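Local atomic coordinates of DPS family protein (PDB entry 3IQ1), a protein that probably binds ferric iron and oxidises ferrous iron as a ferritin-like member of the Dps family, assembling from twelve copies of one chain. Residues A5-G10 / T14-L19; N29-Y34 / S86-A91; I67-E72 / S137-D142; R73-T76 / R80-H83. All coordinates share one frame; numbering follows the deposited sequence. Where two conformers were deposited one is given.

Contact 1. Residues A5-G10 / T14-L19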
loop_
_atom_site.group_PDB
_atom_site.type_symbol
_atom_site.label_atom_id
_atom_site.label_comp_id
_atom_site.label_asym_id
_atom_site.label_seq_id
_atom_site.Cartn_x
_atom_site.Cartn_y
_atom_site.Cartn_z
ATOM N N ALA B 5 -21.754 41.451 -17.218
ATOM C CA ALA B 5 -22.698 40.623 -17.988
ATOM C C ALA B 5 -22.401 39.127 -17.871
ATOM O O ALA B 5 -23.300 38.293 -17.908
ATOM C CB ALA B 5 -22.663 41.013 -19.474
ATOM N N THR B 6 -21.103 38.826 -17.800
ATOM C CA THR B 6 -20.628 37.430 -17.651
ATOM C C THR B 6 -19.751 37.333 -16.442
ATOM O O THR B 6 -19.225 38.313 -15.962
ATOM C CB THR B 6 -19.888 36.920 -18.884
ATOM O OG1 THR B 6 -18.737 37.752 -19.142
ATOM C CG2 THR B 6 -20.811 36.968 -20.116
ATOM N N ASN B 7 -19.719 36.144 -15.866
ATOM C CA ASN B 7 -18.958 35.902 -14.638
ATOM C C ASN B 7 -17.543 35.420 -14.980
ATOM O O ASN B 7 -17.181 35.328 -16.143
ATOM C CB ASN B 7 -19.711 34.981 -13.710
ATOM C CG ASN B 7 -20.006 33.654 -14.306
ATOM O OD1 ASN B 7 -19.386 33.246 -15.259
ATOM N ND2 ASN B 7 -21.005 32.991 -13.773
ATOM N N LEU B 8 -16.759 35.132 -13.962
ATOM C CA LEU B 8 -15.343 34.783 -14.148
ATOM C C LEU B 8 -15.160 33.548 -15.024
ATOM O O LEU B 8 -14.166 33.452 -15.782
ATOM C CB LEU B 8 -14.640 34.596 -12.806
ATOM C CG LEU B 8 -14.390 35.956 -12.125
ATOM C CD1 LEU B 8 -13.878 35.724 -10.688
ATOM C CD2 LEU B 8 -13.446 36.888 -12.942
ATOM N N ILE B 9 -16.098 32.608 -14.963
ATOM C CA ILE B 9 -15.976 31.397 -15.760
ATOM C C ILE B 9 -16.595 31.565 -17.162
ATOM O O ILE B 9 -16.604 30.611 -17.950
ATOM C CB ILE B 9 -16.505 30.116 -15.051
ATOM C CG1 ILE B 9 -18.017 30.196 -14.816
ATOM C CG2 ILE B 9 -15.708 29.905 -13.761
ATOM C CD1 ILE B 9 -18.633 28.821 -14.386
ATOM N N GLY B 10 -17.083 32.761 -17.474
ATOM C CA GLY B 10 -17.582 33.060 -18.804
ATOM C C GLY B 10 -19.054 32.759 -19.078
ATOM O O GLY B 10 -19.484 32.814 -20.246
ATOM N N THR B 14 -26.672 36.638 -14.810
ATOM C CA THR B 14 -28.031 36.480 -14.290
ATOM C C THR B 14 -28.452 35.043 -14.214
ATOM O O THR B 14 -29.035 34.587 -13.216
ATOM C CB THR B 14 -29.055 37.231 -15.173
ATOM O OG1 THR B 14 -28.679 38.583 -15.182
ATOM C CG2 THR B 14 -30.453 37.123 -14.573
ATOM N N GLN B 15 -28.163 34.299 -15.263
ATOM C CA GLN B 15 -28.567 32.902 -15.282
ATOM C C GLN B 15 -27.780 32.111 -14.266
ATOM O O GLN B 15 -28.310 31.199 -13.626
ATOM C CB GLN B 15 -28.364 32.297 -16.672
ATOM C CG GLN B 15 -29.272 32.874 -17.708
ATOM C CD GLN B 15 -28.795 32.675 -19.149
ATOM O OE1 GLN B 15 -27.820 31.981 -19.436
ATOM N NE2 GLN B 15 -29.526 33.288 -20.066
ATOM N N SER B 16 -26.510 32.470 -14.075
ATOM C CA SER B 16 -25.678 31.782 -13.128
ATOM C C SER B 16 -26.165 32.046 -11.702
ATOM O O SER B 16 -26.160 31.140 -10.854
ATOM C CB SER B 16 -24.200 32.141 -13.279
ATOM O OG SER B 16 -23.705 31.695 -14.533
ATOM N N GLN B 17 -26.592 33.283 -11.445
ATOM C CA GLN B 17 -27.091 33.592 -10.114
ATOM C C GLN B 17 -28.416 32.852 -9.818
ATOM O O GLN B 17 -28.648 32.408 -8.687
ATOM C CB GLN B 17 -27.228 35.093 -9.912
ATOM C CG GLN B 17 -27.660 35.454 -8.485
ATOM C CD GLN B 17 -26.627 34.995 -7.444
ATOM O OE1 GLN B 17 -25.405 35.363 -7.541
ATOM N NE2 GLN B 17 -27.090 34.154 -6.459
ATOM N N LYS B 18 -29.275 32.674 -10.818
ATOM C CA LYS B 18 -30.497 31.901 -10.622
ATOM C C LYS B 18 -30.155 30.459 -10.281
ATOM O O LYS B 18 -30.742 29.859 -9.356
ATOM C CB LYS B 18 -31.343 31.946 -11.880
ATOM C CG LYS B 18 -32.684 31.213 -11.790
ATOM C CD LYS B 18 -33.599 31.631 -12.947
ATOM C CE LYS B 18 -34.730 30.639 -13.190
ATOM N NZ LYS B 18 -35.604 31.110 -14.297
ATOM N N LEU B 19 -29.214 29.897 -11.043
ATOM C CA LEU B 19 -28.736 28.529 -10.755
ATOM C C LEU B 19 -28.126 28.413 -9.382
ATOM O O LEU B 19 -28.406 27.457 -8.660
ATOM C CB LEU B 19 -27.776 28.053 -11.841
ATOM C CG LEU B 19 -28.560 27.493 -13.028
ATOM C CD1 LEU B 19 -27.787 27.576 -14.384
ATOM C CD2 LEU B 19 -29.214 26.086 -12.718
HETATM O O HOH W 1 -26.056 38.572 -17.167
#

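Contact 2. Residues N29-Y34 / S86-A91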
loop_
_atom_site.group_PDB
_atom_site.type_symbol
_atom_site.label_atom_id
_atom_site.label_comp_id
_atom_site.label_asym_id
_atom_site.label_seq_id
_atom_site.Cartn_x
_atom_site.Cartn_y
_atom_site.Cartn_z
ATOM N N ASN B 29 -30.977 21.668 1.985
ATOM C CA ASN B 29 -31.568 20.371 2.153
ATOM C C ASN B 29 -30.514 19.330 2.491
ATOM O O ASN B 29 -30.734 18.495 3.363
ATOM C CB ASN B 29 -32.358 19.986 0.922
ATOM C CG ASN B 29 -33.722 20.706 0.860
ATOM O OD1 ASN B 29 -34.093 21.256 -0.216
ATOM N ND2 ASN B 29 -34.450 20.703 1.908
ATOM N N TYR B 30 -29.400 19.320 1.766
ATOM C CA TYR B 30 -28.326 18.396 2.098
ATOM C C TYR B 30 -27.873 18.485 3.528
ATOM O O TYR B 30 -27.565 17.463 4.165
ATOM C CB TYR B 30 -27.115 18.547 1.182
ATOM C CG TYR B 30 -27.098 17.717 -0.058
ATOM C CD1 TYR B 30 -27.648 18.165 -1.246
ATOM C CD2 TYR B 30 -26.523 16.478 -0.061
ATOM C CE1 TYR B 30 -27.624 17.408 -2.379
ATOM C CE2 TYR B 30 -26.483 15.713 -1.243
ATOM C CZ TYR B 30 -27.046 16.163 -2.364
ATOM O OH TYR B 30 -27.011 15.362 -3.498
ATOM N N GLN B 31 -27.752 19.696 4.027
ATOM C CA GLN B 31 -27.136 19.942 5.325
ATOM C C GLN B 31 -28.082 19.406 6.421
ATOM O O GLN B 31 -27.632 18.675 7.326
ATOM C CB GLN B 31 -26.805 21.427 5.471
ATOM C CG GLN B 31 -25.574 21.850 4.678
ATOM C CD GLN B 31 -24.251 21.510 5.347
ATOM O OE1 GLN B 31 -24.118 20.430 5.945
ATOM N NE2 GLN B 31 -23.236 22.372 5.165
ATOM N N VAL B 32 -29.379 19.739 6.332
ATOM C CA VAL B 32 -30.350 19.186 7.272
ATOM C C VAL B 32 -30.430 17.669 7.181
ATOM O O VAL B 32 -30.443 16.974 8.204
ATOM C CB VAL B 32 -31.732 19.828 7.115
ATOM C CG1 VAL B 32 -32.779 19.186 8.098
ATOM C CG2 VAL B 32 -31.676 21.349 7.387
ATOM N N PHE B 33 -30.374 17.133 5.975
ATOM C CA PHE B 33 -30.437 15.704 5.787
ATOM C C PHE B 33 -29.195 15.003 6.368
ATOM O O PHE B 33 -29.308 13.920 6.968
ATOM C CB PHE B 33 -30.570 15.461 4.290
ATOM C CG PHE B 33 -30.917 14.038 3.887
ATOM C CD1 PHE B 33 -31.998 13.349 4.433
ATOM C CD2 PHE B 33 -30.234 13.454 2.853
ATOM C CE1 PHE B 33 -32.356 12.101 4.013
ATOM C CE2 PHE B 33 -30.587 12.165 2.409
ATOM C CZ PHE B 33 -31.668 11.491 2.988
ATOM N N TYR B 34 -28.014 15.585 6.135
ATOM C CA TYR B 34 -26.807 15.061 6.695
ATOM C C TYR B 34 -26.920 14.966 8.235
ATOM O O TYR B 34 -26.563 13.934 8.845
ATOM C CB TYR B 34 -25.625 15.931 6.297
ATOM C CG TYR B 34 -24.355 15.614 7.048
ATOM C CD1 TYR B 34 -23.480 14.630 6.583
ATOM C CD2 TYR B 34 -24.007 16.317 8.189
ATOM C CE1 TYR B 34 -22.293 14.358 7.254
ATOM C CE2 TYR B 34 -22.834 16.023 8.876
ATOM C CZ TYR B 34 -21.993 15.030 8.404
ATOM O OH TYR B 34 -20.820 14.703 9.059
ATOM N N SER B 86 -28.438 28.591 10.788
ATOM C CA SER B 86 -29.652 29.424 10.717
ATOM C C SER B 86 -30.135 29.551 9.289
ATOM O O SER B 86 -31.318 29.433 9.014
ATOM C CB SER B 86 -29.385 30.823 11.253
ATOM O OG SER B 86 -29.102 30.760 12.615
ATOM N N GLY B 87 -29.189 29.809 8.392
ATOM C CA GLY B 87 -29.504 29.946 6.965
ATOM C C GLY B 87 -30.109 28.674 6.404
ATOM O O GLY B 87 -31.127 28.718 5.724
ATOM N N TYR B 88 -29.502 27.539 6.710
ATOM C CA TYR B 88 -30.016 26.266 6.232
ATOM C C TYR B 88 -31.409 25.965 6.779
ATOM O O TYR B 88 -32.265 25.497 6.033
ATOM C CB TYR B 88 -29.054 25.112 6.572
ATOM C CG TYR B 88 -27.640 25.216 6.066
ATOM C CD1 TYR B 88 -27.381 25.651 4.792
ATOM C CD2 TYR B 88 -26.589 24.761 6.812
ATOM C CE1 TYR B 88 -26.090 25.732 4.302
ATOM C CE2 TYR B 88 -25.319 24.832 6.341
ATOM C CZ TYR B 88 -25.045 25.316 5.095
ATOM O OH TYR B 88 -23.752 25.317 4.570
ATOM N N LEU B 89 -31.670 26.234 8.056
ATOM C CA LEU B 89 -32.992 25.979 8.608
ATOM C C LEU B 89 -34.081 26.851 7.959
ATOM O O LEU B 89 -35.229 26.407 7.845
ATOM C CB LEU B 89 -32.980 26.196 10.104
ATOM C CG LEU B 89 -32.277 25.115 10.903
ATOM C CD1 LEU B 89 -32.197 25.538 12.363
ATOM C CD2 LEU B 89 -32.931 23.760 10.766
ATOM N N LYS B 90 -33.738 28.082 7.585
ATOM C CA LYS B 90 -34.669 28.959 6.880
ATOM C C LYS B 90 -35.019 28.441 5.499
ATOM O O LYS B 90 -36.155 28.588 5.056
ATOM C CB LYS B 90 -34.111 30.366 6.783
ATOM C CG LYS B 90 -35.083 31.393 6.297
ATOM C CD LYS B 90 -34.520 32.792 6.481
ATOM C CE LYS B 90 -35.240 33.822 5.601
ATOM N NZ LYS B 90 -34.771 35.215 5.936
ATOM N N ALA B 91 -34.048 27.877 4.812
ATOM C CA ALA B 91 -34.195 27.489 3.382
ATOM C C ALA B 91 -34.634 26.061 3.132
ATOM O O ALA B 91 -35.184 25.785 2.062
ATOM C CB ALA B 91 -32.869 27.717 2.626
#

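Contact 3. Residues I67-E72 / S137-D142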
loop_
_atom_site.group_PDB
_atom_site.type_symbol
_atom_site.label_atom_id
_atom_site.label_comp_id
_atom_site.label_asym_id
_atom_site.label_seq_id
_atom_site.Cartn_x
_atom_site.Cartn_y
_atom_site.Cartn_z
ATOM N N ILE B 67 -21.889 17.705 -0.343
ATOM C CA ILE B 67 -22.002 19.016 0.238
ATOM C C ILE B 67 -20.788 19.876 -0.130
ATOM O O ILE B 67 -20.933 21.034 -0.547
ATOM C CB ILE B 67 -22.153 18.944 1.759
ATOM C CG1 ILE B 67 -23.583 18.522 2.116
ATOM C CG2 ILE B 67 -21.873 20.278 2.352
ATOM C CD1 ILE B 67 -23.718 18.021 3.580
ATOM N N ASP B 68 -19.614 19.256 -0.041
ATOM C CA ASP B 68 -18.338 19.936 -0.372
ATOM C C ASP B 68 -18.368 20.402 -1.850
ATOM O O ASP B 68 -18.107 21.574 -2.160
ATOM C CB ASP B 68 -17.154 18.971 -0.194
ATOM C CG ASP B 68 -16.988 18.423 1.248
ATOM O OD1 ASP B 68 -17.652 18.950 2.158
ATOM O OD2 ASP B 68 -16.147 17.475 1.473
ATOM N N GLU B 69 -18.739 19.490 -2.724
ATOM C CA GLU B 69 -18.743 19.723 -4.177
ATOM C C GLU B 69 -19.811 20.748 -4.570
ATOM O O GLU B 69 -19.633 21.522 -5.469
ATOM C CB GLU B 69 -18.806 18.418 -5.007
ATOM C CG GLU B 69 -18.324 18.525 -6.516
ATOM C CD GLU B 69 -18.096 17.174 -7.255
ATOM O OE1 GLU B 69 -17.702 17.191 -8.439
ATOM O OE2 GLU B 69 -18.290 16.100 -6.664
ATOM N N LEU B 70 -20.928 20.714 -3.869
ATOM C CA LEU B 70 -21.996 21.655 -4.127
ATOM C C LEU B 70 -21.653 23.084 -3.716
ATOM O O LEU B 70 -21.839 24.023 -4.490
ATOM C CB LEU B 70 -23.239 21.135 -3.416
ATOM C CG LEU B 70 -24.553 21.760 -3.553
ATOM C CD1 LEU B 70 -24.913 21.959 -5.055
ATOM C CD2 LEU B 70 -25.588 20.808 -2.851
ATOM N N ALA B 71 -21.090 23.274 -2.515
ATOM C CA ALA B 71 -20.641 24.593 -2.112
ATOM C C ALA B 71 -19.578 25.128 -3.087
ATOM O O ALA B 71 -19.651 26.309 -3.446
ATOM C CB ALA B 71 -20.050 24.571 -0.683
ATOM N N GLU B 72 -18.675 24.267 -3.532
ATOM C CA GLU B 72 -17.619 24.658 -4.506
ATOM C C GLU B 72 -18.247 25.051 -5.859
ATOM O O GLU B 72 -17.766 25.982 -6.513
ATOM C CB GLU B 72 -16.636 23.544 -4.735
ATOM C CG GLU B 72 -15.779 23.241 -3.619
ATOM C CD GLU B 72 -14.720 22.251 -4.023
ATOM O OE1 GLU B 72 -14.967 21.371 -4.933
ATOM O OE2 GLU B 72 -13.664 22.371 -3.403
ATOM N N SER B 137 -24.920 21.003 -14.918
ATOM C CA SER B 137 -25.644 19.824 -15.391
ATOM C C SER B 137 -24.943 18.533 -15.016
ATOM O O SER B 137 -25.579 17.580 -14.555
ATOM C CB SER B 137 -25.792 19.868 -16.917
ATOM O OG SER B 137 -26.757 20.827 -17.273
ATOM N N ALA B 138 -23.646 18.493 -15.254
ATOM C CA ALA B 138 -22.841 17.308 -15.055
ATOM C C ALA B 138 -22.868 16.923 -13.595
ATOM O O ALA B 138 -22.886 15.781 -13.266
ATOM C CB ALA B 138 -21.387 17.554 -15.537
ATOM N N LEU B 139 -22.791 17.905 -12.701
ATOM C CA LEU B 139 -22.861 17.619 -11.262
ATOM C C LEU B 139 -24.191 16.996 -10.878
ATOM O O LEU B 139 -24.241 16.013 -10.158
ATOM C CB LEU B 139 -22.649 18.897 -10.451
ATOM C CG LEU B 139 -22.443 18.743 -8.945
ATOM C CD1 LEU B 139 -21.154 17.904 -8.703
ATOM C CD2 LEU B 139 -22.328 20.063 -8.146
HETATM N N MSE B 140 -25.277 17.576 -11.361
HETATM C CA MSE B 140 -26.612 17.047 -11.063
HETATM C C MSE B 140 -26.754 15.626 -11.596
HETATM O O MSE B 140 -27.331 14.772 -10.930
HETATM C CB MSE B 140 -27.714 17.947 -11.612
HETATM C CG MSE B 140 -27.808 19.310 -10.996
HETATM SE SE MSE B 140 -28.020 19.475 -9.126
HETATM C CE MSE B 140 -26.116 19.476 -8.684
ATOM N N SER B 141 -26.204 15.372 -12.791
ATOM C CA SER B 141 -26.252 14.057 -13.389
ATOM C C SER B 141 -25.609 12.998 -12.501
ATOM O O SER B 141 -26.172 11.917 -12.257
ATOM C CB SER B 141 -25.616 14.089 -14.763
ATOM O OG SER B 141 -25.492 12.797 -15.341
ATOM N N ASP B 142 -24.431 13.336 -12.011
ATOM C CA ASP B 142 -23.711 12.457 -11.093
ATOM C C ASP B 142 -24.568 12.189 -9.855
ATOM O O ASP B 142 -24.690 11.037 -9.419
ATOM C CB ASP B 142 -22.394 13.066 -10.648
ATOM C CG ASP B 142 -21.329 13.055 -11.733
ATOM O OD1 ASP B 142 -21.503 12.396 -12.773
ATOM O OD2 ASP B 142 -20.288 13.638 -11.497
HETATM O O HOH W 2 -19.539 13.929 -8.637
#

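Contact 4. Residues R73-T76 / R80-H83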
loop_
_atom_site.group_PDB
_atom_site.type_symbol
_atom_site.label_atom_id
_atom_site.label_comp_id
_atom_site.label_asym_id
_atom_site.label_seq_id
_atom_site.Cartn_x
_atom_site.Cartn_y
_atom_site.Cartn_z
ATOM N N ARG B 73 -19.288 24.355 -6.287
ATOM C CA ARG B 73 -19.977 24.727 -7.548
ATOM C C ARG B 73 -20.601 26.128 -7.421
ATOM O O ARG B 73 -20.542 26.909 -8.327
ATOM C CB ARG B 73 -21.049 23.697 -7.957
ATOM C CG ARG B 73 -21.644 23.907 -9.321
ATOM C CD ARG B 73 -20.634 23.779 -10.462
ATOM N NE ARG B 73 -21.117 24.379 -11.687
ATOM C CZ ARG B 73 -20.336 24.696 -12.712
ATOM N NH1 ARG B 73 -19.049 24.350 -12.682
ATOM N NH2 ARG B 73 -20.837 25.283 -13.789
ATOM N N ILE B 74 -21.216 26.425 -6.282
ATOM C CA ILE B 74 -21.787 27.745 -6.016
ATOM C C ILE B 74 -20.709 28.814 -6.091
ATOM O O ILE B 74 -20.872 29.863 -6.749
ATOM C CB ILE B 74 -22.545 27.755 -4.670
ATOM C CG1 ILE B 74 -23.803 26.852 -4.766
ATOM C CG2 ILE B 74 -22.873 29.212 -4.242
ATOM C CD1 ILE B 74 -24.426 26.423 -3.393
ATOM N N LEU B 75 -19.571 28.547 -5.460
ATOM C CA LEU B 75 -18.428 29.484 -5.511
ATOM C C LEU B 75 -17.936 29.649 -6.970
ATOM O O LEU B 75 -17.520 30.722 -7.377
ATOM C CB LEU B 75 -17.295 28.946 -4.615
ATOM C CG LEU B 75 -17.550 29.044 -3.110
ATOM C CD1 LEU B 75 -16.676 28.027 -2.340
ATOM C CD2 LEU B 75 -17.336 30.486 -2.663
ATOM N N THR B 76 -17.960 28.566 -7.721
ATOM C CA THR B 76 -17.487 28.500 -9.089
ATOM C C THR B 76 -18.354 29.383 -9.982
ATOM O O THR B 76 -17.836 30.010 -10.895
ATOM C CB THR B 76 -17.418 27.025 -9.567
ATOM O OG1 THR B 76 -16.357 26.339 -8.832
ATOM C CG2 THR B 76 -17.073 26.906 -11.021
ATOM N N ARG B 80 -22.397 33.092 -3.402
ATOM C CA ARG B 80 -22.092 32.824 -2.009
ATOM C C ARG B 80 -22.767 31.552 -1.496
ATOM O O ARG B 80 -23.972 31.520 -1.454
ATOM C CB ARG B 80 -22.663 34.008 -1.192
ATOM C CG ARG B 80 -22.535 33.878 0.318
ATOM C CD ARG B 80 -23.174 35.075 0.987
ATOM N NE ARG B 80 -23.095 35.086 2.448
ATOM C CZ ARG B 80 -23.859 34.358 3.264
ATOM N NH1 ARG B 80 -24.744 33.480 2.815
ATOM N NH2 ARG B 80 -23.677 34.464 4.580
ATOM N N PRO B 81 -22.004 30.546 -1.080
ATOM C CA PRO B 81 -22.704 29.385 -0.506
ATOM C C PRO B 81 -23.214 29.695 0.895
ATOM O O PRO B 81 -22.459 30.238 1.705
ATOM C CB PRO B 81 -21.629 28.348 -0.334
ATOM C CG PRO B 81 -20.330 29.097 -0.468
ATOM C CD PRO B 81 -20.555 30.400 -1.081
HETATM N N MSE B 82 -24.447 29.317 1.164
HETATM C CA MSE B 82 -24.963 29.391 2.505
HETATM C C MSE B 82 -24.040 28.573 3.432
HETATM O O MSE B 82 -23.652 27.470 3.091
HETATM C CB MSE B 82 -26.376 28.852 2.566
HETATM C CG MSE B 82 -27.350 29.789 2.995
HETATM SE SE MSE B 82 -29.161 28.909 3.083
HETATM C CE MSE B 82 -29.381 28.814 1.378
ATOM N N HIS B 83 -23.715 29.136 4.579
ATOM C CA HIS B 83 -22.720 28.568 5.471
ATOM C C HIS B 83 -23.041 28.825 6.929
ATOM O O HIS B 83 -22.165 29.017 7.752
ATOM C CB HIS B 83 -21.290 28.990 5.084
ATOM C CG HIS B 83 -21.090 30.474 4.966
ATOM N ND1 HIS B 83 -20.383 31.217 5.886
ATOM C CD2 HIS B 83 -21.495 31.337 4.020
ATOM C CE1 HIS B 83 -20.350 32.489 5.486
ATOM N NE2 HIS B 83 -21.008 32.580 4.351
#

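Contact 1. Residues A5-G10 / T14-L19
Asn7 and Ser16 make the direct side-chain meeting between the N-terminal loop 5-10 and the first turns of the helix. Asn7 ND2 stands 3.1 Å from Ser16 OG, and the same nitrogen lies 3.3 Å from Ser16 CB, so the amide comes at the serine with its nitrogen end foremost. Asn7 CG sits between its own backbone N and carbonyl carbon (chi1 60°), and this turns the other end of the amide back into the loop: OD1 accepts a hydrogen bond from the backbone N of Leu11 and a weak one from Ile9 N. Ser16 OG, beside the backbone N (chi1 -65°), is hydrogen-bonded to the backbone O of Asp12. Asn7 to Gly10 form a type I beta turn, closed by Gly10 N to Asn7 O at 2.9 Å. A water links the segments, donating to Ala5 O at 2.9 Å and accepting from Thr14 N at 3.1 Å, which occupies an amide in the first turn of the helix. The loop thus lies beside the start of helix 13-43, whose Leu19 packs on Ile124 and Leu127 of helix 103-131, while Ile9 O accepts a hydrogen bond from Arg122 NH2 of a second subunit.

Contact 2. Residues N29-Y34 / S86-A91
The Tyr88 ring receives the aliphatic part of Gln31 on one face: Gln31 CG lies 3.6 Å from the ring centroid, over the face and near the normal, a CH-pi contact displaced toward the CE2-CZ rim. Gln31 CB continues the cover near CD2. The amide of Gln31 is turned 44° from the ring plane, so it does not stack, and its nitrogen instead reaches the phenol. This is where the short helix 85-91, a feature of Dps subunits in the connection between the second and third long helices of the ferritin-like four-helix bundle, crosses helix 13-43. The axes of the two segments pass 9.0 Å apart at 103°, nearly perpendicular, which limits the meeting to a few side chains. Gln31 is bent at chi2, and the bend lays the glutamine along the ring, from its CB near Tyr88 CD2 to its NE2 at Tyr88 OH. Beside this pair Val32 CG2 touches Leu89 CD2 at 4.3 Å, an apolar contact at the margin, and Ala92 also packs on Val32. Tyr88 lies on Leu27 and Ala28 of helix 13-43 as well, while Met35 of a third subunit packs on both Gln31 and Tyr88, so the pair is buried at a subunit boundary. Two partners grip the phenol oxygen: the backbone O of Met82 is hydrogen-bonded to it, and Gln31 NE2 donates to Tyr88 OH over 3.0 Å with an N-H...O angle of 154°, the oxygen somewhat out of the amide plane.

Contact 3. Residues I67-E72 / S137-D142
Leu70 and Leu139 mark the nearest approach of two helical segments, 67-72 and 137-142, whose CA atoms stay 8.2 Å apart at this pair. No hydrogen bond joins the segments directly, and side chains fill the gap. Leu139 does most of the bridging: with CG opposite the backbone N (chi1 -169°), its two methyls reach across to different residues. CD1 lies against the end of Glu69, 3.5 Å from CD, as the extended glutamate and the leucine run past each other in opposite directions. CD2 turns to Leu70, 4.3 Å from its CA and 4.5 Å from its CD1. These are the second and fourth long helices of the ferritin-like four-helix bundle, 49-76 and 134-158, and Leu70 also packs on Leu23 and Tyr30 of helix 13-43. Toward the polar margin a water donates to Glu69 OE2 at 3.2 Å and to Asp142 OD2 at 3.0 Å. Glu69 OE1 and Asp142 OD2 are 5.4 Å apart, and the water and Arg145 of a second subunit together probably moderate the repulsion between the two carboxylates. That arginine forms a salt bridge with Asp142 and a long, weak ion pair with Glu69, and also packs on Leu139.

Contact 4. Residues R73-T76 / R80-H83
Arg80 meets Ile74 through its backbone, its carbonyl carbon lying 3.6 Å from Ile74 CG2. The arginine's CB points away from the helix, and the chain runs extended (chi1 176°) to NE, which forms a salt bridge with Asp99 of a third subunit. Pro81 carries most of the contact. Its ring nitrogen is 3.5 Å from Ile74 CG2, and its CD lies 4.1 Å from the same methyl. Ile74 can present this branch because CG2 stands opposite the backbone N while CG1 takes the place beside it. The next residue, Leu75, crosses the proline ring at about a right angle, with CD2 3.6 Å from Pro81 CD and CG 3.8 Å from Pro81 CG. The ring edge formed by CG and CD is therefore what the leucine touches, whereas the isoleucine methyl lies over the nitrogen end. Met82, a selenomethionine here, has its CB pointing away from segment 73-76. At His83 the chain has moved on to Asn43 of the third subunit, on which Pro81 packs too. Across the contact there is no hydrogen bond: between the two segments, the end of helix 49-76 and the loop that follows it, the contact is apolar, with proline lacking an N-H to offer, and the Arg80 guanidinium side is engaged with the third subunit.

How the contacts relate
Contact 1 closes first along the chain; contacts 2 and 3 then alternate their segments, and contact 4 is nested inside both. Helix 13-43 serves contacts 1 and 2, whose centres are 24 Å apart, and helix 49-76 serves contacts 3 and 4, whose centres are 11 Å apart. Contact 4 is a hub: it touches contact 1 through Ile9 and Thr76, contact 2 through Met82 and Tyr88, and contact 3 through Arg73 and Leu139. Ile67 and Tyr30 connect contacts 2 and 3. Bundle packing, the N-terminal loop and the short crossing helix thus form one continuous set, bordered by second and third subunits of the twelve-chain assembly.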